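Local coordinates for phosphate-binding protein (Xanthomonas axonopodis pv. citri, PDB 5UB3) that is a periplasmic binding protein of the phosphonate-binding family, crystallised with chloride, that probably serves as the sensor for a partner diguanylate cyclase, at residues 65-73 with 121-129; 48-56 with 72-80. All coordinates share one frame; numbering follows the deposited sequence.

Contact 1 (65-73 with 121-129); sequences ETTGAAMLL and ASSTSGYLL
Thr-124 drives its hydroxyl into the first turn of helix 67-75, where three partners gather round the one oxygen. Thr-66 OG1 lies 2.6 Å from Thr-124 OG1, a short hydrogen bond in which either hydroxyl may be the donor, and the two side chains run past each other in opposite directions. Two weak bonds add to the grip: Gly-68 N at 2.9 Å from Thr-124 OG1, with a bent N-H...O angle of 121°, and Ala-69 N at 3.4 Å from the same oxygen. Thr-124 OG1 stands anti to its own carbonyl carbon (chi1 -60°), which turns CG2 over the backbone of Gly-68. With no side chain at Gly-68, the backbones can approach here, the CA atoms of Gly-68 and Thr-124 lying 4.6 Å apart. One turn further along helix 124-136, Leu-128 CD1 rests 3.6 Å from Gly-68 C. Against this buried side, the contact at exposed Ala-121 and partly exposed Ser-122 is looser: Ala-69 CB and Leu-72 CD1 touch mainly backbone there, Ser-122 O and Ala-121 O. Two helix starts thus meet, that of 124-136 N-capped by Ser-123 OG through a weak bond from Gly-126 N, probably at the junction of the two lobes. The segment axes run at 53° to each other. Thr-67 OG1 is hydrogen-bonded to Pro-210 O of strand 209-217, and helices 259-277 and 48-56 both pack on Leu-72.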
loop_
_atom_site.group_PDB
_atom_site.type_symbol
_atom_site.label_atom_id
_atom_site.label_comp_id
_atom_site.label_asym_id
_atom_site.label_seq_id
_atom_site.Cartn_x
_atom_site.Cartn_y
_atom_site.Cartn_z
ATOM N N GLU A 65 6.586 -1.290 -2.007
ATOM C CA GLU A 65 5.087 -1.357 -1.847
ATOM C C GLU A 65 4.695 -1.200 -0.416
ATOM O O GLU A 65 5.512 -1.468 0.501
ATOM C CB GLU A 65 4.569 -2.726 -2.236
ATOM C CG GLU A 65 4.701 -3.032 -3.684
ATOM C CD GLU A 65 3.837 -2.189 -4.578
ATOM O OE1 GLU A 65 2.935 -1.521 -4.108
ATOM O OE2 GLU A 65 4.113 -2.232 -5.794
ATOM N N THR A 66 3.423 -0.859 -0.199
ATOM C CA THR A 66 2.919 -0.889 1.141
ATOM C C THR A 66 2.807 -2.345 1.535
ATOM O O THR A 66 2.722 -3.176 0.700
ATOM C CB THR A 66 1.571 -0.213 1.221
ATOM O OG1 THR A 66 0.677 -0.984 0.429
ATOM C CG2 THR A 66 1.676 1.279 0.694
ATOM N N THR A 67 2.807 -2.627 2.819
ATOM C CA THR A 67 2.943 -3.983 3.281
ATOM C C THR A 67 1.831 -4.953 2.907
ATOM O O THR A 67 2.106 -6.109 2.708
ATOM C CB THR A 67 3.178 -3.983 4.779
ATOM O OG1 THR A 67 2.205 -3.159 5.401
ATOM C CG2 THR A 67 4.554 -3.450 5.064
ATOM N N GLY A 68 0.581 -4.509 2.853
ATOM C CA GLY A 68 -0.498 -5.345 2.385
ATOM C C GLY A 68 -0.324 -5.820 0.943
ATOM O O GLY A 68 -0.428 -7.009 0.664
ATOM N N ALA A 69 -0.125 -4.894 0.008
ATOM C CA ALA A 69 0.191 -5.218 -1.387
ATOM C C ALA A 69 1.343 -6.137 -1.456
ATOM O O ALA A 69 1.412 -7.085 -2.260
ATOM C CB ALA A 69 0.488 -3.951 -2.181
ATOM N N ALA A 70 2.311 -5.854 -0.609
ATOM C CA ALA A 70 3.508 -6.709 -0.576
ATOM C C ALA A 70 3.146 -8.141 -0.261
ATOM O O ALA A 70 3.675 -9.058 -0.862
ATOM C CB ALA A 70 4.530 -6.185 0.424
ATOM N N MET A 71 2.260 -8.311 0.716
ATOM C CA MET A 71 1.853 -9.626 1.112
ATOM C C MET A 71 1.019 -10.291 0.032
ATOM O O MET A 71 1.137 -11.498 -0.124
ATOM C CB MET A 71 1.171 -9.626 2.495
ATOM C CG MET A 71 2.118 -9.179 3.605
ATOM S SD MET A 71 3.560 -10.215 3.768
ATOM C CE MET A 71 4.851 -9.355 2.812
ATOM N N LEU A 72 0.224 -9.516 -0.737
ATOM C CA LEU A 72 -0.442 -10.112 -1.901
ATOM C C LEU A 72 0.601 -10.745 -2.815
ATOM O O LEU A 72 0.417 -11.868 -3.333
ATOM C CB LEU A 72 -1.229 -9.084 -2.714
ATOM C CG LEU A 72 -2.401 -8.492 -1.978
ATOM C CD1 LEU A 72 -3.001 -7.361 -2.805
ATOM C CD2 LEU A 72 -3.447 -9.534 -1.744
ATOM N N LEU A 73 1.695 -10.026 -3.026
ATOM C CA LEU A 73 2.731 -10.538 -3.909
ATOM C C LEU A 73 3.410 -11.764 -3.301
ATOM O O LEU A 73 3.577 -12.773 -3.988
ATOM C CB LEU A 73 3.753 -9.484 -4.244
ATOM C CG LEU A 73 3.254 -8.184 -4.859
ATOM C CD1 LEU A 73 4.374 -7.156 -4.926
ATOM C CD2 LEU A 73 2.643 -8.449 -6.222
ATOM N N ALA A 121 -8.247 -3.128 -4.910
ATOM C CA ALA A 121 -7.926 -4.375 -4.184
ATOM C C ALA A 121 -6.465 -4.500 -3.717
ATOM O O ALA A 121 -6.159 -5.300 -2.811
ATOM C CB ALA A 121 -8.347 -5.573 -5.010
ATOM N N SER A 122 -5.583 -3.684 -4.308
ATOM C CA SER A 122 -4.191 -3.666 -3.986
ATOM C C SER A 122 -3.848 -2.686 -2.835
ATOM O O SER A 122 -2.703 -2.666 -2.350
ATOM C CB SER A 122 -3.398 -3.415 -5.295
ATOM O OG SER A 122 -3.847 -4.341 -6.335
ATOM N N SER A 123 -4.831 -1.932 -2.316
ATOM C CA SER A 123 -4.537 -0.918 -1.321
ATOM C C SER A 123 -4.516 -1.499 0.080
ATOM O O SER A 123 -5.432 -2.202 0.510
ATOM C CB SER A 123 -5.604 0.176 -1.396
ATOM O OG SER A 123 -5.529 1.029 -0.298
ATOM N N THR A 124 -3.459 -1.233 0.816
ATOM C CA THR A 124 -3.349 -1.718 2.208
ATOM C C THR A 124 -4.335 -1.008 3.108
ATOM O O THR A 124 -5.199 -1.618 3.692
ATOM C CB THR A 124 -1.909 -1.518 2.766
ATOM O OG1 THR A 124 -1.022 -2.247 1.942
ATOM C CG2 THR A 124 -1.777 -2.069 4.131
ATOM N N SER A 125 -4.173 0.296 3.219
ATOM C CA SER A 125 -4.907 1.062 4.176
ATOM C C SER A 125 -6.299 1.380 3.669
ATOM O O SER A 125 -7.148 1.827 4.440
ATOM C CB SER A 125 -4.160 2.359 4.504
ATOM O OG SER A 125 -4.055 3.221 3.351
ATOM N N GLY A 126 -6.517 1.228 2.359
ATOM C CA GLY A 126 -7.794 1.596 1.743
ATOM C C GLY A 126 -8.595 0.432 1.226
ATOM O O GLY A 126 -9.655 0.634 0.602
ATOM N N TYR A 127 -8.149 -0.788 1.499
ATOM C CA TYR A 127 -8.948 -1.976 1.186
ATOM C C TYR A 127 -8.656 -3.098 2.144
ATOM O O TYR A 127 -9.527 -3.598 2.849
ATOM C CB TYR A 127 -8.722 -2.446 -0.288
ATOM C CG TYR A 127 -9.480 -3.639 -0.649
ATOM C CD1 TYR A 127 -10.842 -3.560 -0.918
ATOM C CD2 TYR A 127 -8.876 -4.883 -0.703
ATOM C CE1 TYR A 127 -11.560 -4.689 -1.279
ATOM C CE2 TYR A 127 -9.573 -6.000 -1.045
ATOM C CZ TYR A 127 -10.913 -5.913 -1.317
ATOM O OH TYR A 127 -11.596 -7.040 -1.631
ATOM N N LEU A 128 -7.415 -3.508 2.183
ATOM C CA LEU A 128 -7.087 -4.743 2.909
ATOM C C LEU A 128 -7.332 -4.546 4.350
ATOM O O LEU A 128 -8.031 -5.328 4.952
ATOM C CB LEU A 128 -5.648 -5.188 2.632
ATOM C CG LEU A 128 -5.427 -5.631 1.186
ATOM C CD1 LEU A 128 -3.936 -5.661 0.792
ATOM C CD2 LEU A 128 -6.120 -6.929 0.783
ATOM N N LEU A 129 -6.736 -3.528 4.951
ATOM C CA LEU A 129 -6.921 -3.283 6.389
ATOM C C LEU A 129 -8.342 -3.026 6.781
ATOM O O LEU A 129 -8.819 -3.654 7.715
ATOM C CB LEU A 129 -6.027 -2.182 6.947
ATOM C CG LEU A 129 -4.525 -2.473 6.796
ATOM C CD1 LEU A 129 -3.754 -1.358 7.519
ATOM C CD2 LEU A 129 -4.144 -3.829 7.357
#

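Contact 2 (48-56 with 72-80); sequences ARQMSSYLR and LLEQRGSAH
Backbones draw closest at the C-terminal end of helix 48-56, where the CA atoms of Arg-56 and Ser-78 are 4.8 Å apart, just past the Schellman motif with which Gly-77, at positive phi, ends helix 67-75. Leu-73 is the knob of the apolar core, set into a hole formed by Ala-48, Met-51, Ser-52 and Leu-55. Its CD2 branch dips to 3.5 Å from Ala-48 O, while CD1 meets Leu-55 CD1 at 3.9 Å, the two leucines crossing at about a right angle. Leu-55 CD1 also touches Ala-79 CB, and Ala-48 CB packs on Leu-72 CD1. Beside this core, Ser-52 OG lies 3.1 Å from Ser-78 OG in a weak hydrogen bond of undecided direction. Ser-52 OG, anti to its backbone N (chi1 169°), also accepts from Arg-56 NH1 at 3.2 Å, the serine oxygen standing 24° out of the guanidinium plane. Arg-76 stretches along the outer side: its CB and CD brush Ser-52, and Arg-49 CG sits over one face of its guanidinium, 3.3 Å from Arg-76 NH2. The guanidinium planes are 19° apart but not stacked, Arg-49 NE staying 4.6 Å from Arg-76 NH2. A single knob-in-hole contact, with both helices against strand 62-66 through Met-51 and Leu-73 on Val-63, fits the alpha/beta lobe of periplasmic binding proteins.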
loop_
_atom_site.group_PDB
_atom_site.type_symbol
_atom_site.label_atom_id
_atom_site.label_comp_id
_atom_site.label_asym_id
_atom_site.label_seq_id
_atom_site.Cartn_x
_atom_site.Cartn_y
_atom_site.Cartn_z
ATOM N N ALA A 48 -1.958 -5.914 -8.325
ATOM C CA ALA A 48 -1.153 -6.949 -7.660
ATOM C C ALA A 48 -1.041 -8.238 -8.473
ATOM O O ALA A 48 0.017 -8.910 -8.513
ATOM C CB ALA A 48 -1.707 -7.251 -6.271
ATOM N N ARG A 49 -2.138 -8.586 -9.140
ATOM C CA ARG A 49 -2.144 -9.769 -9.956
ATOM C C ARG A 49 -1.204 -9.705 -11.123
ATOM O O ARG A 49 -0.407 -10.619 -11.329
ATOM C CB ARG A 49 -3.539 -10.061 -10.489
ATOM C CG ARG A 49 -4.377 -10.691 -9.429
ATOM C CD ARG A 49 -5.393 -11.601 -10.109
ATOM N NE ARG A 49 -6.611 -10.895 -10.399
ATOM C CZ ARG A 49 -7.564 -11.384 -11.194
ATOM N NH1 ARG A 49 -7.401 -12.557 -11.819
ATOM N NH2 ARG A 49 -8.677 -10.682 -11.392
ATOM N N GLN A 50 -1.314 -8.632 -11.899
ATOM C CA GLN A 50 -0.318 -8.393 -12.947
ATOM C C GLN A 50 1.116 -8.291 -12.457
ATOM O O GLN A 50 2.057 -8.684 -13.155
ATOM C CB GLN A 50 -0.687 -7.138 -13.753
ATOM C CG GLN A 50 0.075 -6.986 -15.076
ATOM C CD GLN A 50 -0.176 -8.175 -15.997
ATOM O OE1 GLN A 50 -1.282 -8.350 -16.468
ATOM N NE2 GLN A 50 0.851 -9.007 -16.232
ATOM N N MET A 51 1.305 -7.616 -11.339
ATOM C CA MET A 51 2.662 -7.411 -10.858
ATOM C C MET A 51 3.234 -8.762 -10.425
ATOM O O MET A 51 4.403 -9.072 -10.675
ATOM C CB MET A 51 2.675 -6.453 -9.692
ATOM C CG MET A 51 4.098 -6.253 -9.160
ATOM S SD MET A 51 5.355 -5.734 -10.344
ATOM C CE MET A 51 5.094 -3.971 -10.296
ATOM N N SER A 52 2.375 -9.571 -9.786
ATOM C CA SER A 52 2.759 -10.943 -9.443
ATOM C C SER A 52 3.142 -11.728 -10.669
ATOM O O SER A 52 4.132 -12.442 -10.632
ATOM C CB SER A 52 1.725 -11.677 -8.586
ATOM O OG SER A 52 2.035 -13.072 -8.499
ATOM N N SER A 53 2.393 -11.589 -11.751
ATOM C CA SER A 53 2.786 -12.223 -13.008
ATOM C C SER A 53 4.147 -11.766 -13.539
ATOM O O SER A 53 4.991 -12.604 -13.898
ATOM C CB SER A 53 1.682 -11.979 -14.064
ATOM O OG SER A 53 2.017 -12.657 -15.244
ATOM N N TYR A 54 4.379 -10.456 -13.558
ATOM C CA TYR A 54 5.697 -9.924 -13.899
ATOM C C TYR A 54 6.798 -10.468 -13.034
ATOM O O TYR A 54 7.862 -10.879 -13.537
ATOM C CB TYR A 54 5.766 -8.398 -13.776
ATOM C CG TYR A 54 5.054 -7.609 -14.808
ATOM C CD1 TYR A 54 4.763 -8.133 -16.065
ATOM C CD2 TYR A 54 4.701 -6.304 -14.547
ATOM C CE1 TYR A 54 4.134 -7.373 -17.034
ATOM C CE2 TYR A 54 4.059 -5.545 -15.493
ATOM C CZ TYR A 54 3.789 -6.093 -16.749
ATOM O OH TYR A 54 3.165 -5.361 -17.701
ATOM N N LEU A 55 6.569 -10.427 -11.729
ATOM C CA LEU A 55 7.585 -10.912 -10.792
ATOM C C LEU A 55 7.912 -12.355 -11.052
ATOM O O LEU A 55 9.069 -12.679 -11.231
ATOM C CB LEU A 55 7.111 -10.714 -9.355
ATOM C CG LEU A 55 7.196 -9.236 -8.908
ATOM C CD1 LEU A 55 6.357 -9.111 -7.648
ATOM C CD2 LEU A 55 8.657 -8.823 -8.621
ATOM N N ARG A 56 6.874 -13.191 -11.123
ATOM C CA ARG A 56 7.012 -14.644 -11.353
ATOM C C ARG A 56 7.732 -14.903 -12.685
ATOM O O ARG A 56 8.558 -15.773 -12.778
ATOM C CB ARG A 56 5.664 -15.348 -11.308
ATOM C CG ARG A 56 5.743 -16.818 -11.712
ATOM C CD ARG A 56 4.506 -17.576 -11.329
ATOM N NE ARG A 56 3.328 -16.929 -11.951
ATOM C CZ ARG A 56 2.501 -16.078 -11.354
ATOM N NH1 ARG A 56 2.664 -15.781 -10.092
ATOM N NH2 ARG A 56 1.477 -15.518 -12.047
ATOM N N LEU A 72 0.224 -9.516 -0.737
ATOM C CA LEU A 72 -0.442 -10.112 -1.901
ATOM C C LEU A 72 0.601 -10.745 -2.815
ATOM O O LEU A 72 0.417 -11.868 -3.333
ATOM C CB LEU A 72 -1.229 -9.084 -2.714
ATOM C CG LEU A 72 -2.401 -8.492 -1.978
ATOM C CD1 LEU A 72 -3.001 -7.361 -2.805
ATOM C CD2 LEU A 72 -3.447 -9.534 -1.744
ATOM N N LEU A 73 1.695 -10.026 -3.026
ATOM C CA LEU A 73 2.731 -10.538 -3.909
ATOM C C LEU A 73 3.410 -11.764 -3.301
ATOM O O LEU A 73 3.577 -12.773 -3.988
ATOM C CB LEU A 73 3.753 -9.484 -4.244
ATOM C CG LEU A 73 3.254 -8.184 -4.859
ATOM C CD1 LEU A 73 4.374 -7.156 -4.926
ATOM C CD2 LEU A 73 2.643 -8.449 -6.222
ATOM N N GLU A 74 3.783 -11.697 -2.026
ATOM C CA GLU A 74 4.411 -12.864 -1.366
ATOM C C GLU A 74 3.479 -14.079 -1.385
ATOM O O GLU A 74 3.926 -15.186 -1.628
ATOM C CB GLU A 74 4.827 -12.558 0.072
ATOM C CG GLU A 74 5.747 -13.612 0.659
ATOM C CD GLU A 74 6.229 -13.280 2.044
ATOM O OE1 GLU A 74 7.422 -13.416 2.346
ATOM O OE2 GLU A 74 5.377 -12.972 2.844
ATOM N N GLN A 75 2.191 -13.864 -1.156
ATOM C CA GLN A 75 1.235 -14.993 -1.116
ATOM C C GLN A 75 1.097 -15.725 -2.416
ATOM O O GLN A 75 0.959 -16.926 -2.427
ATOM C CB GLN A 75 -0.148 -14.536 -0.715
ATOM C CG GLN A 75 -0.230 -14.196 0.734
ATOM C CD GLN A 75 -1.503 -13.442 1.063
ATOM O OE1 GLN A 75 -2.420 -13.284 0.214
ATOM N NE2 GLN A 75 -1.606 -13.018 2.323
ATOM N N ARG A 76 1.121 -14.975 -3.500
ATOM C CA ARG A 76 1.168 -15.561 -4.812
ATOM C C ARG A 76 2.540 -16.161 -5.136
ATOM O O ARG A 76 2.706 -16.671 -6.208
ATOM C CB ARG A 76 0.745 -14.547 -5.869
ATOM C CG ARG A 76 -0.699 -14.099 -5.694
ATOM C CD ARG A 76 -1.012 -13.046 -6.718
ATOM N NE ARG A 76 -2.443 -12.856 -6.824
ATOM C CZ ARG A 76 -3.162 -11.948 -6.177
ATOM N NH1 ARG A 76 -2.607 -11.079 -5.332
ATOM N NH2 ARG A 76 -4.467 -11.897 -6.399
ATOM N N GLY A 77 3.507 -16.148 -4.223
ATOM C CA GLY A 77 4.779 -16.854 -4.462
ATOM C C GLY A 77 5.785 -16.138 -5.349
ATOM O O GLY A 77 6.783 -16.733 -5.767
ATOM N N SER A 78 5.552 -14.859 -5.601
ATOM C CA SER A 78 6.278 -14.145 -6.612
ATOM C C SER A 78 7.381 -13.169 -6.071
ATOM O O SER A 78 8.256 -12.724 -6.827
ATOM C CB SER A 78 5.263 -13.468 -7.499
ATOM O OG SER A 78 4.592 -12.413 -6.847
ATOM N N ALA A 79 7.414 -12.960 -4.762
ATOM C CA ALA A 79 8.346 -12.052 -4.135
ATOM C C ALA A 79 8.516 -12.269 -2.610
ATOM O O ALA A 79 7.635 -12.819 -1.939
ATOM C CB ALA A 79 7.894 -10.658 -4.401
ATOM N N HIS A 80 9.625 -11.782 -2.070
ATOM C CA HIS A 80 9.895 -11.907 -0.635
ATOM C C HIS A 80 10.510 -10.613 -0.139
ATOM O O HIS A 80 11.101 -9.880 -0.928
ATOM C CB HIS A 80 10.793 -13.124 -0.336
ATOM C CG HIS A 80 12.086 -13.098 -1.090
ATOM N ND1 HIS A 80 12.184 -13.549 -2.385
ATOM C CD2 HIS A 80 13.324 -12.705 -0.734
ATOM C CE1 HIS A 80 13.418 -13.374 -2.827
ATOM N NE2 HIS A 80 14.132 -12.881 -1.842
#

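In the fold
From the N terminus the chain passes strands 4-8 and 39-42 before helix 48-56, then runs through strand 62-66 into helix 67-75. Contact 2 closes this short loop, with 15 residues between its segments, and holds helix 48-56 against helix 67-75 and the start of strand 79-87. Contact 1 closes a longer one of 47 residues, many of them in strands 79-87, 92-100 and 115-118, and joins helix 67-75 to the start of helix 124-136. The segments alternate along the chain, so the contacts cross. Both use helix 67-75 and share Leu-72 and Leu-73, and a probable hydrogen bond between Ser-122 OG and Ala-48 N joins them directly.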